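Local coordinates for oxidoreductase, NAD-binding/iron-sulfur cluster-binding protein (Nitratireductor pacificus pht-3B, PDB 4RAS), which is a reductive dehalogenase that binds cobalamin and two iron-sulfur clusters and probably uses them for B12-dependent removal of halogen from organic substrates, at residues A153-G158 with L318-L323. Numbering follows the deposited sequence.
Sequences AAILSG and LGMQPL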
ATOM      1  N   ALA A 153      -2.909 -10.844  11.818  1.00 36.12           N
ATOM      2  CA  ALA A 153      -3.429 -12.105  12.262  1.00 37.16           C
ATOM      3  C   ALA A 153      -4.781 -12.417  11.651  1.00 36.76           C
ATOM      4  O   ALA A 153      -5.048 -13.543  11.303  1.00 37.68           O
ATOM      5  CB  ALA A 153      -3.560 -12.108  13.766  1.00 39.45           C
ATOM      6  N   ALA A 154      -5.648 -11.410  11.537  1.00 36.38           N
ATOM      7  CA  ALA A 154      -6.919 -11.563  10.827  1.00 35.33           C
ATOM      8  C   ALA A 154      -6.744 -11.865   9.352  1.00 36.69           C
ATOM      9  O   ALA A 154      -7.340 -12.810   8.833  1.00 36.93           O
ATOM     10  CB  ALA A 154      -7.769 -10.368  10.974  1.00 34.07           C
ATOM     11  N   ILE A 155      -5.853 -11.150   8.684  1.00 37.06           N
ATOM     12  CA  ILE A 155      -5.697 -11.399   7.274  1.00 36.73           C
ATOM     13  C   ILE A 155      -5.158 -12.794   7.015  1.00 37.68           C
ATOM     14  O   ILE A 155      -5.648 -13.499   6.140  1.00 39.85           O
ATOM     15  CB  ILE A 155      -4.817 -10.371   6.612  1.00 36.00           C
ATOM     16  CG1 ILE A 155      -5.515  -9.044   6.680  1.00 35.45           C
ATOM     17  CG2 ILE A 155      -4.541 -10.769   5.157  1.00 35.46           C
ATOM     18  CD1 ILE A 155      -4.680  -7.831   6.289  1.00 35.25           C
ATOM     19  N   LEU A 156      -4.174 -13.217   7.780  1.00 38.15           N
ATOM     20  CA  LEU A 156      -3.577 -14.507   7.516  1.00 38.57           C
ATOM     21  C   LEU A 156      -4.469 -15.677   7.923  1.00 41.39           C
ATOM     22  O   LEU A 156      -4.497 -16.651   7.225  1.00 43.52           O
ATOM     23  CB  LEU A 156      -2.236 -14.593   8.218  1.00 37.35           C
ATOM     24  CG  LEU A 156      -1.138 -13.668   7.724  1.00 37.01           C
ATOM     25  CD1 LEU A 156       0.053 -13.780   8.645  1.00 39.01           C
ATOM     26  CD2 LEU A 156      -0.708 -13.974   6.324  1.00 36.31           C
ATOM     27  N   SER A 157      -5.051 -15.641   9.124  1.00 41.69           N
ATOM     28  CA  SER A 157      -6.172 -16.507   9.507  1.00 41.79           C
ATOM     29  C   SER A 157      -7.074 -16.742   8.318  1.00 40.05           C
ATOM     30  O   SER A 157      -7.383 -17.888   7.997  1.00 36.96           O
ATOM     31  CB  SER A 157      -7.125 -15.707  10.407  1.00 47.31           C
ATOM     32  OG  SER A 157      -6.682 -15.720  11.685  1.00 55.51           O
ATOM     33  N   GLY A 158      -7.577 -15.615   7.738  1.00 36.46           N
ATOM     34  CA  GLY A 158      -8.595 -15.644   6.704  1.00 37.41           C
ATOM     35  C   GLY A 158      -8.052 -16.307   5.405  1.00 37.64           C
ATOM     36  O   GLY A 158      -8.752 -17.002   4.719  1.00 37.26           O
ATOM     37  N   LEU A 318      -8.968 -12.226  -0.284  1.00 39.85           N
ATOM     38  CA  LEU A 318     -10.203 -12.468   0.413  1.00 38.91           C
ATOM     39  C   LEU A 318     -10.003 -12.394   1.945  1.00 39.57           C
ATOM     40  O   LEU A 318     -10.929 -12.066   2.697  1.00 40.53           O
ATOM     41  CB  LEU A 318     -10.812 -13.794  -0.030  1.00 40.18           C
ATOM     42  CG  LEU A 318     -11.457 -13.791  -1.430  1.00 39.60           C
ATOM     43  CD1 LEU A 318     -11.563 -15.192  -1.968  1.00 40.42           C
ATOM     44  CD2 LEU A 318     -12.861 -13.212  -1.409  1.00 39.83           C
ATOM     45  N   GLY A 319      -8.811 -12.661   2.427  1.00 38.95           N
ATOM     46  CA  GLY A 319      -8.527 -12.450   3.837  1.00 38.57           C
ATOM     47  C   GLY A 319      -8.626 -10.971   4.217  1.00 39.62           C
ATOM     48  O   GLY A 319      -8.891 -10.653   5.324  1.00 38.04           O
ATOM     49  N   MET A 320      -8.408 -10.081   3.266  1.00 39.90           N
ATOM     50  CA  MET A 320      -8.331  -8.677   3.547  1.00 39.47           C
ATOM     51  C   MET A 320      -9.710  -8.092   3.460  1.00 41.59           C
ATOM     52  O   MET A 320     -10.030  -7.107   4.110  1.00 41.13           O
ATOM     53  CB  MET A 320      -7.398  -7.988   2.550  1.00 38.47           C
ATOM     54  CG  MET A 320      -5.949  -8.379   2.737  1.00 39.50           C
ATOM     55  SD  MET A 320      -4.963  -7.571   1.474  1.00 41.68           S
ATOM     56  CE  MET A 320      -3.951  -8.764   0.720  1.00 47.79           C
ATOM     57  N   GLN A 321     -10.544  -8.719   2.641  1.00 42.56           N
ATOM     58  CA  GLN A 321     -11.825  -8.115   2.295  1.00 43.21           C
ATOM     59  C   GLN A 321     -12.678  -7.713   3.518  1.00 40.87           C
ATOM     60  O   GLN A 321     -13.173  -6.632   3.576  1.00 44.04           O
ATOM     61  CB  GLN A 321     -12.614  -9.029   1.376  1.00 44.36           C
ATOM     62  CG  GLN A 321     -13.964  -8.450   1.030  1.00 45.30           C
ATOM     63  CD  GLN A 321     -14.708  -9.255   0.002  1.00 49.10           C
ATOM     64  OE1 GLN A 321     -15.005 -10.465   0.184  1.00 44.68           O
ATOM     65  NE2 GLN A 321     -14.949  -8.621  -1.126  1.00 49.74           N
ATOM     66  N   PRO A 322     -12.892  -8.604   4.470  1.00 42.02           N
ATOM     67  CA  PRO A 322     -13.733  -8.154   5.574  1.00 41.57           C
ATOM     68  C   PRO A 322     -13.178  -6.932   6.333  1.00 41.05           C
ATOM     69  O   PRO A 322     -13.961  -6.130   6.861  1.00 39.93           O
ATOM     70  CB  PRO A 322     -13.760  -9.364   6.518  1.00 43.96           C
ATOM     71  CG  PRO A 322     -13.209 -10.547   5.721  1.00 42.90           C
ATOM     72  CD  PRO A 322     -12.378  -9.983   4.642  1.00 42.70           C
ATOM     73  N   LEU A 323     -11.867  -6.798   6.426  1.00 40.53           N
ATOM     74  CA  LEU A 323     -11.346  -5.627   7.137  1.00 42.90           C
ATOM     75  C   LEU A 323     -11.595  -4.377   6.307  1.00 41.38           C
ATOM     76  O   LEU A 323     -11.982  -3.349   6.858  1.00 38.45           O
ATOM     77  CB  LEU A 323      -9.867  -5.647   7.437  1.00 40.18           C
ATOM     78  CG  LEU A 323      -9.067  -6.864   7.793  1.00 45.12           C
ATOM     79  CD1 LEU A 323      -7.999  -6.448   8.786  1.00 46.26           C
ATOM     80  CD2 LEU A 323      -9.775  -8.128   8.245  1.00 44.82           C
TER
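Gly158 and Gly319 bring two helices close together, their CA atoms 4.3 Å apart. The short segments approach to 7.6 Å between axes, and their N-to-C directions differ by 134°, so they run roughly antiparallel but strongly inclined. Backbone meets backbone here: Gly319 O lies 3.8 Å from Ile155 CA, and a side chain on Gly319 would run into Ile155 O. No hydrogen bond bridges the segments; the contact is van der Waals throughout.

Ile155 fills the angle beside the glycines. With CG2 anti to the backbone N and CG1 beside it (chi1 -66°), both branches reach Met320: CG2 touches Met320 CG at 3.7 Å and CD1 reaches the same carbon at 3.8 Å. The two side chains pass aslant, and helix 418-442 continues this apolar layer, with Met427 against Ile155 and Met423 against Met320. Cutting Ile155 back to alanine removes CG1, CG2 and CD1, and is likely to leave Met320 CG and Leu323 CD1 without their apolar partner.

Packing is looser toward Leu323, which meets the other helix only through its methyls: CD2 lies 4.1 Å from Ala154 CB, and CD1 lies 4.2 Å from Ile155 CG1. Even this looser end is buried, like every residue that touches across the contact. At Pro322, which has no N-H to give, helix 315-327 is kinked, and Leu323 N makes only a weak bond back to Met320 O.

The side chain of Met320 is about 13 Å from the bound cobalamin, so the pair lies outside direct contact with the cofactor. It is a glycine-mediated close helix crossing, joining helix 141-163, which follows the first two strands of the N-terminal antiparallel sheet, to a helix preceding the second sheet of the same 1-2-4-3 strand order.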